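Side-chain contacts in PrgZ (Enterococcus faecalis, PDB 4FAJ), which binds peptide pheromone as a membrane-anchored extracellular receptor of the solute-binding protein family 5, and probably takes part in peptide transport across the membrane: residues Q102-P105 against G110-K113; P200-L205 against T209-V214; K331-K336 against F462-S467; N343-R348 against Q435-G440. All coordinates share one frame; numbering follows the deposited sequence.

In the fold
Interactions 1 and 2 lie on one side of the chain's centre and touch each other, where P103, Q111 and P112 pack on T203 and P103 also on D204; interactions 3 and 4 lie on the opposite side, their centres about 14 Å apart. Interaction 1 is the surface contact, and there a side-chain amide, a backbone carbonyl and a water do the joining. The other three are buried and rest on apolar packing: a tyrosine ring against a leucine in interaction 2, leucine methyls in interaction 3, and an alanine with a serine and a leucine in interaction 4, where a water bridge is added. Helices 331-334 and 336-345 follow one another in sequence. Interaction 4 is nested inside the loop closed by interaction 3.

Interaction 1: Q102-P105 against G110-K113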
# COMPACT_ATOMS: atom_id res chain seq x y z
N GLN A 102 -13.96 7.54 -5.20
CA GLN A 102 -14.03 7.72 -6.65
C GLN A 102 -13.16 8.90 -7.08
O GLN A 102 -13.17 9.96 -6.43
CB GLN A 102 -15.48 7.98 -7.08
CG GLN A 102 -16.47 6.95 -6.58
CD GLN A 102 -16.57 5.72 -7.47
OE1 GLN A 102 -15.60 5.32 -8.13
NE2 GLN A 102 -17.74 5.11 -7.50
N PRO A 103 -12.38 8.73 -8.18
CA PRO A 103 -11.50 9.81 -8.62
C PRO A 103 -12.30 11.02 -9.09
O PRO A 103 -13.24 10.88 -9.88
CB PRO A 103 -10.69 9.18 -9.76
CG PRO A 103 -11.47 7.99 -10.22
CD PRO A 103 -12.32 7.54 -9.05
N GLN A 104 -11.96 12.19 -8.55
CA GLN A 104 -12.56 13.46 -8.95
C GLN A 104 -11.44 14.41 -9.40
O GLN A 104 -10.30 14.28 -8.94
CB GLN A 104 -13.34 14.07 -7.78
CG GLN A 104 -14.52 13.24 -7.30
CD GLN A 104 -15.59 13.05 -8.38
OE1 GLN A 104 -15.75 13.88 -9.27
NE2 GLN A 104 -16.31 11.95 -8.30
N PRO A 105 -11.75 15.35 -10.32
CA PRO A 105 -10.73 16.27 -10.87
C PRO A 105 -9.99 17.09 -9.81
O PRO A 105 -10.61 17.73 -8.97
CB PRO A 105 -11.56 17.19 -11.78
CG PRO A 105 -12.66 16.34 -12.26
CD PRO A 105 -13.01 15.43 -11.09
N GLY A 110 -11.25 18.27 -15.52
CA GLY A 110 -12.43 17.43 -15.71
C GLY A 110 -12.01 15.99 -15.83
O GLY A 110 -10.83 15.68 -15.86
N GLN A 111 -12.99 15.09 -15.88
CA GLN A 111 -12.74 13.67 -16.17
C GLN A 111 -12.11 13.53 -17.56
O GLN A 111 -12.26 14.42 -18.41
CB GLN A 111 -14.05 12.89 -16.12
CG GLN A 111 -14.69 12.79 -14.74
CD GLN A 111 -13.87 11.97 -13.76
OE1 GLN A 111 -13.03 11.17 -14.16
NE2 GLN A 111 -14.12 12.16 -12.47
N PRO A 112 -11.42 12.40 -17.82
CA PRO A 112 -10.84 12.25 -19.15
C PRO A 112 -11.90 12.15 -20.25
O PRO A 112 -12.99 11.63 -20.03
CB PRO A 112 -10.05 10.93 -19.04
CG PRO A 112 -9.83 10.74 -17.60
CD PRO A 112 -11.07 11.27 -16.95
N LYS A 113 -11.55 12.69 -21.42
CA LYS A 113 -12.33 12.48 -22.63
C LYS A 113 -11.73 11.25 -23.29
O LYS A 113 -10.56 11.24 -23.66
CB LYS A 113 -12.23 13.70 -23.54
CG LYS A 113 -12.98 13.60 -24.87
CD LYS A 113 -14.38 13.00 -24.74
CE LYS A 113 -15.28 13.81 -23.82
NZ LYS A 113 -15.64 15.12 -24.39
O HOH W 1 -16.51 13.71 -11.84
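The small antiparallel two-stranded sheet of 95-97 and 103-105 is tied here to the loop that leaves it, with Q111 reaching back to P103 and P105. Q111 CG lies beside the backbone N (chi1 -67°) and the chain bends at chi2, which brings NE2 back to the strand. Q111 NE2 donates to P103 O over 3.0 Å, at an N-H...O angle of 155°. The acceptor lies almost in the amide plane of Q111, whereas the donor is tilted 32° from the carbonyl plane of P103. Q111 NE2 also donates to a water 2.9 Å away, which in turn gives a hydrogen to Q104 OE1 at 2.7 Å. The amides of Q104 and Q111 stand nearly perpendicular, so the water turns the corner between them. Q104 NE2 bonds to D98 OD2, which fixes which end of that amide faces the water. Glutamine suits both places, being long, uncharged and able to donate and accept.

Beside the polar link, P105 CG is 3.6 Å from G110 CA. Glycine offers the proline an extended backbone, and G110 O is taken by the hydroxyl of Y95. The whole is a loop folded back on a β-hairpin, whose strand carbonyl P103 O is met by the loop amide of Q111.

Interaction 2: P200-L205 against T209-V214; sequences PYFTDL and TAYYPV
A short helix, 202-205, and the 3-10 turn 209-211 that soon follows meet through the ring of Y211, which L205 and F202 approach from the helix. The apolar part is led by L205, whose CB sits 3.8 Å from Y211 CE1. The F202 and Y211 side chains cross at about a right angle, with F202 CE2 3.8 Å from Y211 OH. The chi1 of F202, -172°, with CG anti to the backbone N, swings the phenyl out to that hydroxyl.

Among aromatic partners, Y211 stacks on F162 and meets W146 edge-to-face, while F202 makes an edge-to-face pair with Y121, so both rings belong to a larger buried cluster.

Polar bonds hold the two ends in shape. L205 N bonds to O of the N-cap residue Y201, forming the first turn, and Y212 N to T209 O, 2.9 Å away, closes the 3-10 turn. Buried Y211 is satisfied at both ends: OH bonds to L161 O, and its backbone O to W146 NE1. Tyrosine thus fills the interior as an aromatic and still gives its hydroxyl a partner.

The closest approach is made by the peptide group of L205: its carbonyl carbon lies over one face of the Y211 ring, and L205 O comes to 3.0 Å from Y211 CD1.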
# COMPACT_ATOMS: atom_id res chain seq x y z
N PRO A 200 -10.98 -0.05 -17.47
CA PRO A 200 -12.00 0.66 -16.68
C PRO A 200 -11.49 1.42 -15.47
O PRO A 200 -12.08 2.44 -15.11
CB PRO A 200 -12.94 -0.46 -16.24
CG PRO A 200 -12.78 -1.51 -17.25
CD PRO A 200 -11.35 -1.46 -17.68
N TYR A 201 -10.43 0.92 -14.84
CA TYR A 201 -9.85 1.55 -13.65
C TYR A 201 -8.71 2.55 -13.94
O TYR A 201 -8.05 3.02 -13.01
CB TYR A 201 -9.38 0.48 -12.64
CG TYR A 201 -8.44 -0.56 -13.24
CD1 TYR A 201 -8.92 -1.79 -13.68
CD2 TYR A 201 -7.09 -0.29 -13.39
CE1 TYR A 201 -8.08 -2.73 -14.24
CE2 TYR A 201 -6.24 -1.20 -13.95
CZ TYR A 201 -6.74 -2.42 -14.38
OH TYR A 201 -5.88 -3.33 -14.93
N PHE A 202 -8.50 2.91 -15.20
CA PHE A 202 -7.35 3.77 -15.53
C PHE A 202 -7.41 5.15 -14.87
O PHE A 202 -6.41 5.65 -14.39
CB PHE A 202 -7.12 3.91 -17.04
CG PHE A 202 -5.83 4.62 -17.38
CD1 PHE A 202 -5.83 5.89 -17.93
CD2 PHE A 202 -4.60 4.03 -17.08
CE1 PHE A 202 -4.64 6.56 -18.22
CE2 PHE A 202 -3.40 4.69 -17.34
CZ PHE A 202 -3.43 5.97 -17.91
N THR A 203 -8.60 5.76 -14.82
CA THR A 203 -8.74 7.03 -14.10
C THR A 203 -8.39 6.86 -12.61
O THR A 203 -7.78 7.74 -12.01
CB THR A 203 -10.15 7.60 -14.29
OG1 THR A 203 -10.42 7.68 -15.70
CG2 THR A 203 -10.27 8.97 -13.67
N ASP A 204 -8.70 5.69 -12.04
CA ASP A 204 -8.28 5.39 -10.67
C ASP A 204 -6.77 5.39 -10.52
O ASP A 204 -6.25 5.92 -9.54
CB ASP A 204 -8.85 4.06 -10.18
CG ASP A 204 -10.38 4.00 -10.29
OD1 ASP A 204 -11.07 4.60 -9.45
OD2 ASP A 204 -10.87 3.38 -11.23
N LEU A 205 -6.06 4.83 -11.49
CA LEU A 205 -4.59 4.83 -11.46
C LEU A 205 -4.01 6.24 -11.48
O LEU A 205 -2.99 6.52 -10.83
CB LEU A 205 -4.03 4.03 -12.63
CG LEU A 205 -4.30 2.53 -12.60
CD1 LEU A 205 -3.68 1.87 -13.80
CD2 LEU A 205 -3.76 1.90 -11.33
N THR A 209 -0.39 8.29 -6.04
CA THR A 209 0.82 9.08 -5.85
C THR A 209 1.89 8.75 -6.90
O THR A 209 2.60 9.64 -7.35
CB THR A 209 1.39 8.95 -4.40
OG1 THR A 209 1.75 7.59 -4.13
CG2 THR A 209 0.36 9.44 -3.38
N ALA A 210 1.98 7.49 -7.32
CA ALA A 210 2.93 7.09 -8.37
C ALA A 210 2.75 7.86 -9.69
O ALA A 210 3.72 8.04 -10.43
CB ALA A 210 2.82 5.59 -8.65
N TYR A 211 1.52 8.30 -9.97
CA TYR A 211 1.21 9.11 -11.15
C TYR A 211 1.30 10.64 -10.91
O TYR A 211 1.01 11.43 -11.81
CB TYR A 211 -0.19 8.74 -11.68
CG TYR A 211 -0.24 7.51 -12.55
CD1 TYR A 211 -0.29 6.23 -12.01
CD2 TYR A 211 -0.25 7.63 -13.94
CE1 TYR A 211 -0.35 5.11 -12.82
CE2 TYR A 211 -0.31 6.52 -14.75
CZ TYR A 211 -0.37 5.26 -14.19
OH TYR A 211 -0.44 4.19 -15.03
N TYR A 212 1.73 11.07 -9.72
CA TYR A 212 1.89 12.50 -9.45
C TYR A 212 2.96 13.10 -10.37
O TYR A 212 3.88 12.39 -10.83
CB TYR A 212 2.24 12.77 -7.97
CG TYR A 212 1.08 12.66 -6.97
CD1 TYR A 212 -0.15 12.10 -7.33
CD2 TYR A 212 1.24 13.08 -5.65
CE1 TYR A 212 -1.20 11.99 -6.40
CE2 TYR A 212 0.19 12.96 -4.71
CZ TYR A 212 -1.02 12.42 -5.09
OH TYR A 212 -2.05 12.31 -4.16
N PRO A 213 2.82 14.40 -10.69
CA PRO A 213 3.91 15.03 -11.43
C PRO A 213 5.09 15.32 -10.50
O PRO A 213 4.94 15.34 -9.28
CB PRO A 213 3.28 16.35 -11.89
CG PRO A 213 2.28 16.69 -10.81
CD PRO A 213 1.80 15.36 -10.25
N VAL A 214 6.25 15.52 -11.10
CA VAL A 214 7.36 16.16 -10.41
C VAL A 214 7.81 17.30 -11.28
O VAL A 214 7.63 17.26 -12.51
CB VAL A 214 8.54 15.18 -10.13
CG1 VAL A 214 8.15 14.20 -9.02
CG2 VAL A 214 8.96 14.47 -11.39

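Interaction 3: K331-K336 against F462-S467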
# COMPACT_ATOMS: atom_id res chain seq x y z
N LYS A 331 15.21 -24.30 1.34
CA LYS A 331 14.79 -25.64 0.96
C LYS A 331 13.43 -26.01 1.53
O LYS A 331 12.65 -26.69 0.87
CB LYS A 331 15.85 -26.66 1.39
CG LYS A 331 17.24 -26.38 0.83
CD LYS A 331 17.19 -26.11 -0.68
CE LYS A 331 18.52 -26.41 -1.35
NZ LYS A 331 18.36 -26.40 -2.84
N LEU A 332 13.14 -25.55 2.75
CA LEU A 332 11.84 -25.78 3.36
C LEU A 332 10.70 -25.10 2.57
O LEU A 332 9.72 -25.75 2.23
CB LEU A 332 11.81 -25.29 4.81
CG LEU A 332 12.40 -26.21 5.89
CD1 LEU A 332 12.46 -25.48 7.22
CD2 LEU A 332 11.57 -27.48 6.04
N LEU A 333 10.84 -23.81 2.27
CA LEU A 333 9.73 -23.05 1.66
C LEU A 333 9.55 -23.34 0.17
O LEU A 333 8.53 -23.00 -0.41
CB LEU A 333 9.90 -21.55 1.91
CG LEU A 333 9.77 -21.15 3.38
CD1 LEU A 333 9.96 -19.67 3.57
CD2 LEU A 333 8.41 -21.61 3.95
N GLN A 334 10.56 -23.98 -0.42
CA GLN A 334 10.47 -24.53 -1.78
C GLN A 334 9.52 -25.75 -1.83
O GLN A 334 8.96 -26.06 -2.88
CB GLN A 334 11.89 -24.87 -2.25
CG GLN A 334 12.07 -25.89 -3.36
CD GLN A 334 13.54 -26.03 -3.74
OE1 GLN A 334 14.12 -25.11 -4.32
NE2 GLN A 334 14.15 -27.16 -3.41
N ASN A 335 9.34 -26.42 -0.70
CA ASN A 335 8.46 -27.60 -0.62
C ASN A 335 6.99 -27.19 -0.44
O ASN A 335 6.62 -26.54 0.54
CB ASN A 335 8.96 -28.53 0.50
CG ASN A 335 8.21 -29.85 0.56
OD1 ASN A 335 7.08 -29.90 1.02
ND2 ASN A 335 8.86 -30.93 0.12
N LYS A 336 6.14 -27.59 -1.39
CA LYS A 336 4.72 -27.20 -1.37
C LYS A 336 3.99 -27.68 -0.11
O LYS A 336 3.16 -26.97 0.43
CB LYS A 336 3.99 -27.69 -2.62
CG LYS A 336 2.64 -27.02 -2.85
CD LYS A 336 1.95 -27.49 -4.14
CE LYS A 336 2.56 -26.81 -5.36
NZ LYS A 336 1.85 -27.14 -6.62
N PHE A 462 15.29 -12.70 3.20
CA PHE A 462 14.36 -13.17 4.21
C PHE A 462 13.92 -14.60 3.93
O PHE A 462 14.16 -15.14 2.85
CB PHE A 462 13.14 -12.24 4.30
CG PHE A 462 12.16 -12.41 3.17
CD1 PHE A 462 12.35 -11.77 1.96
CD2 PHE A 462 11.04 -13.22 3.33
CE1 PHE A 462 11.44 -11.93 0.92
CE2 PHE A 462 10.13 -13.38 2.29
CZ PHE A 462 10.34 -12.73 1.09
N THR A 463 13.28 -15.19 4.92
CA THR A 463 12.70 -16.51 4.81
C THR A 463 11.18 -16.37 4.83
O THR A 463 10.52 -16.55 3.80
CB THR A 463 13.24 -17.40 5.93
OG1 THR A 463 14.66 -17.52 5.76
CG2 THR A 463 12.59 -18.78 5.91
N LEU A 464 10.63 -16.03 6.00
CA LEU A 464 9.23 -15.61 6.12
C LEU A 464 9.18 -14.12 6.44
O LEU A 464 10.06 -13.57 7.12
CB LEU A 464 8.52 -16.35 7.26
CG LEU A 464 8.34 -17.86 7.22
CD1 LEU A 464 7.87 -18.31 8.59
CD2 LEU A 464 7.35 -18.24 6.12
N SER A 465 8.09 -13.49 6.02
CA SER A 465 7.88 -12.08 6.28
C SER A 465 6.43 -11.78 6.62
O SER A 465 5.53 -12.16 5.88
CB SER A 465 8.29 -11.29 5.05
OG SER A 465 7.95 -9.92 5.18
N LEU A 466 6.20 -11.08 7.74
CA LEU A 466 4.88 -10.55 8.06
C LEU A 466 4.77 -9.19 7.39
O LEU A 466 5.23 -8.18 7.94
CB LEU A 466 4.68 -10.42 9.57
CG LEU A 466 3.33 -9.84 10.01
CD1 LEU A 466 2.18 -10.66 9.44
CD2 LEU A 466 3.24 -9.81 11.54
N SER A 467 4.18 -9.18 6.21
CA SER A 467 4.01 -7.97 5.42
C SER A 467 2.68 -8.05 4.65
O SER A 467 2.13 -9.15 4.45
CB SER A 467 5.20 -7.75 4.47
OG SER A 467 5.61 -8.96 3.83
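S467 OG, on the strand whose start receives L333 through T463 and L464, is gripped by two groups: S465 OG donates to it over 2.9 Å, and E323 OE2 bonds to it as well. Serine suits both places on this buried strand, since S465 OG can donate to S467 OG, which also bonds to E323 OE2 and so joins 464-470 to a side chain of the adjacent strand 311-324.

The contact itself is apolar and is carried by L333. With chi1 -66° and an extended chi2 of 179°, the leucine carries its two methyls out from the helical turn onto the strand. CD1 does most of the touching. L333 CD1 lies 3.6 Å from T463 CG2 and 3.9 Å from L464 CD2, and it comes within 3.2 Å of T463 O, a tight approach of a methyl to a carbonyl. L333 CD2 is 4.1 Å from L464 CD2, so that methyl of L464 touches both branches. L333 crosses T463 and L464 at about right angles. T463 suits this place because its CG2 meets the leucine while its backbone bonds to N325.

M324 of strand 311-324 touches both L333 and L464, extending the apolar group. The backbone of L333 is held too, N by N330 OD1 and O by R339 NH1.

Further along, L466 and S467 pack against the bound peptide. A short, weakly bonded helical turn is thus laid by a leucine on the start of a strand between parallel 412-418 and antiparallel 311-324: a helical segment packed on the mixed β-sheet of an α/β lobe, as in the periplasmic-binding-protein-like family 5.

Interaction 4: N343-R348 against Q435-G440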
# COMPACT_ATOMS: atom_id res chain seq x y z
N ASN A 343 0.04 -22.69 6.13
CA ASN A 343 -1.30 -22.15 5.93
C ASN A 343 -2.34 -22.76 6.87
O ASN A 343 -3.08 -22.04 7.54
CB ASN A 343 -1.77 -22.34 4.49
CG ASN A 343 -3.20 -21.92 4.28
OD1 ASN A 343 -3.53 -20.74 4.45
ND2 ASN A 343 -4.06 -22.87 3.96
N TYR A 344 -2.41 -24.09 6.92
CA TYR A 344 -3.42 -24.75 7.75
C TYR A 344 -3.20 -24.56 9.26
O TYR A 344 -4.14 -24.69 10.05
CB TYR A 344 -3.51 -26.24 7.41
CG TYR A 344 -4.29 -26.51 6.14
CD1 TYR A 344 -5.65 -26.22 6.06
CD2 TYR A 344 -3.67 -27.05 5.02
CE1 TYR A 344 -6.37 -26.48 4.92
CE2 TYR A 344 -4.38 -27.31 3.87
CZ TYR A 344 -5.73 -27.01 3.81
OH TYR A 344 -6.43 -27.26 2.66
N ALA A 345 -1.96 -24.26 9.65
CA ALA A 345 -1.62 -24.11 11.05
C ALA A 345 -2.06 -22.78 11.67
O ALA A 345 -2.09 -22.66 12.90
CB ALA A 345 -0.12 -24.31 11.26
N ILE A 346 -2.38 -21.78 10.85
CA ILE A 346 -2.71 -20.45 11.38
C ILE A 346 -4.17 -20.34 11.83
O ILE A 346 -5.10 -20.41 11.01
CB ILE A 346 -2.41 -19.29 10.39
CG1 ILE A 346 -0.96 -19.36 9.88
CG2 ILE A 346 -2.65 -17.94 11.06
CD1 ILE A 346 0.04 -19.59 10.93
N ASP A 347 -4.37 -20.19 13.14
CA ASP A 347 -5.69 -19.98 13.71
C ASP A 347 -6.02 -18.49 13.61
O ASP A 347 -5.78 -17.72 14.55
CB ASP A 347 -5.74 -20.47 15.16
CG ASP A 347 -7.14 -20.42 15.76
OD1 ASP A 347 -8.07 -19.85 15.14
OD2 ASP A 347 -7.30 -20.95 16.87
N ARG A 348 -6.58 -18.12 12.47
CA ARG A 348 -6.86 -16.71 12.16
C ARG A 348 -7.90 -16.10 13.10
O ARG A 348 -7.77 -14.94 13.49
CB ARG A 348 -7.32 -16.57 10.71
CG ARG A 348 -6.25 -16.97 9.70
CD ARG A 348 -6.81 -17.07 8.28
NE ARG A 348 -5.76 -17.43 7.33
CZ ARG A 348 -5.24 -18.64 7.19
NH1 ARG A 348 -5.67 -19.67 7.92
NH2 ARG A 348 -4.28 -18.84 6.29
N GLN A 435 4.99 -23.45 15.58
CA GLN A 435 5.69 -24.41 16.44
C GLN A 435 4.75 -25.48 17.01
O GLN A 435 5.15 -26.63 17.14
CB GLN A 435 6.49 -23.68 17.53
CG GLN A 435 7.67 -22.92 16.94
CD GLN A 435 8.55 -22.19 17.94
OE1 GLN A 435 9.65 -21.77 17.60
NE2 GLN A 435 8.08 -22.02 19.17
N ASP A 436 3.51 -25.11 17.29
CA ASP A 436 2.53 -26.04 17.86
C ASP A 436 2.00 -27.10 16.89
O ASP A 436 1.60 -28.19 17.32
CB ASP A 436 1.33 -25.28 18.46
CG ASP A 436 0.45 -26.17 19.34
OD1 ASP A 436 0.99 -26.89 20.21
OD2 ASP A 436 -0.79 -26.16 19.16
N SER A 437 1.97 -26.79 15.60
CA SER A 437 1.44 -27.72 14.59
C SER A 437 2.49 -28.37 13.71
O SER A 437 2.22 -29.41 13.09
CB SER A 437 0.43 -27.00 13.68
OG SER A 437 -0.78 -26.77 14.36
N LEU A 438 3.68 -27.77 13.63
CA LEU A 438 4.77 -28.33 12.84
C LEU A 438 5.83 -28.79 13.83
O LEU A 438 6.80 -28.08 14.10
CB LEU A 438 5.33 -27.30 11.86
CG LEU A 438 4.46 -26.99 10.63
CD1 LEU A 438 3.11 -26.43 11.03
CD2 LEU A 438 5.17 -26.02 9.71
N GLU A 439 5.63 -30.00 14.36
CA GLU A 439 6.47 -30.51 15.44
C GLU A 439 7.93 -30.50 14.99
O GLU A 439 8.25 -30.99 13.92
CB GLU A 439 6.05 -31.93 15.87
CG GLU A 439 6.29 -32.26 17.35
CD GLU A 439 7.57 -33.05 17.62
OE1 GLU A 439 8.47 -33.07 16.74
OE2 GLU A 439 7.67 -33.65 18.72
N GLY A 440 8.79 -29.90 15.81
CA GLY A 440 10.21 -29.88 15.53
C GLY A 440 10.68 -28.63 14.83
O GLY A 440 11.87 -28.33 14.86
O HOH W 2 -1.25 -24.20 14.94
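With chi1 at -74° and chi2 at 61°, L438 bends its CD1 back toward A345, while a chi1 of -73° sets S437 OG beside its own backbone N and carries the hydroxyl to a bridging water. L438 CD1 thereby comes to 3.9 Å from A345 CB. The backbone itself points S437 CB at the same alanine, 3.7 Å from A345 CB. The small methyl of A345 suits a place where A345 CA and S437 CA are 5.9 Å apart.

The water joins the same two residues: it accepts from S437 OG, 2.7 Å away, and donates to A345 O at the same distance. Serine fits, since its CB packs and its hydroxyl reaches the water.

The helix ends are pinned nearby. D347, the centre of an inverse gamma turn, caps the next helix, and its N bonds to Q433 OE1 of helix 421-437, a second link between these elements. R348 NH2 makes a weak bond to N343 OD1, and R348 NE bonds to P529 O. Helix 391-402 covers the contact, through A394 on A345 and W398 on L438.

The chemistry implies close apolar packing of two helix ends in which a water couples a main-chain carbonyl to a buried side chain, so A345 O and S437 OG are linked through the water, not bonded to each other.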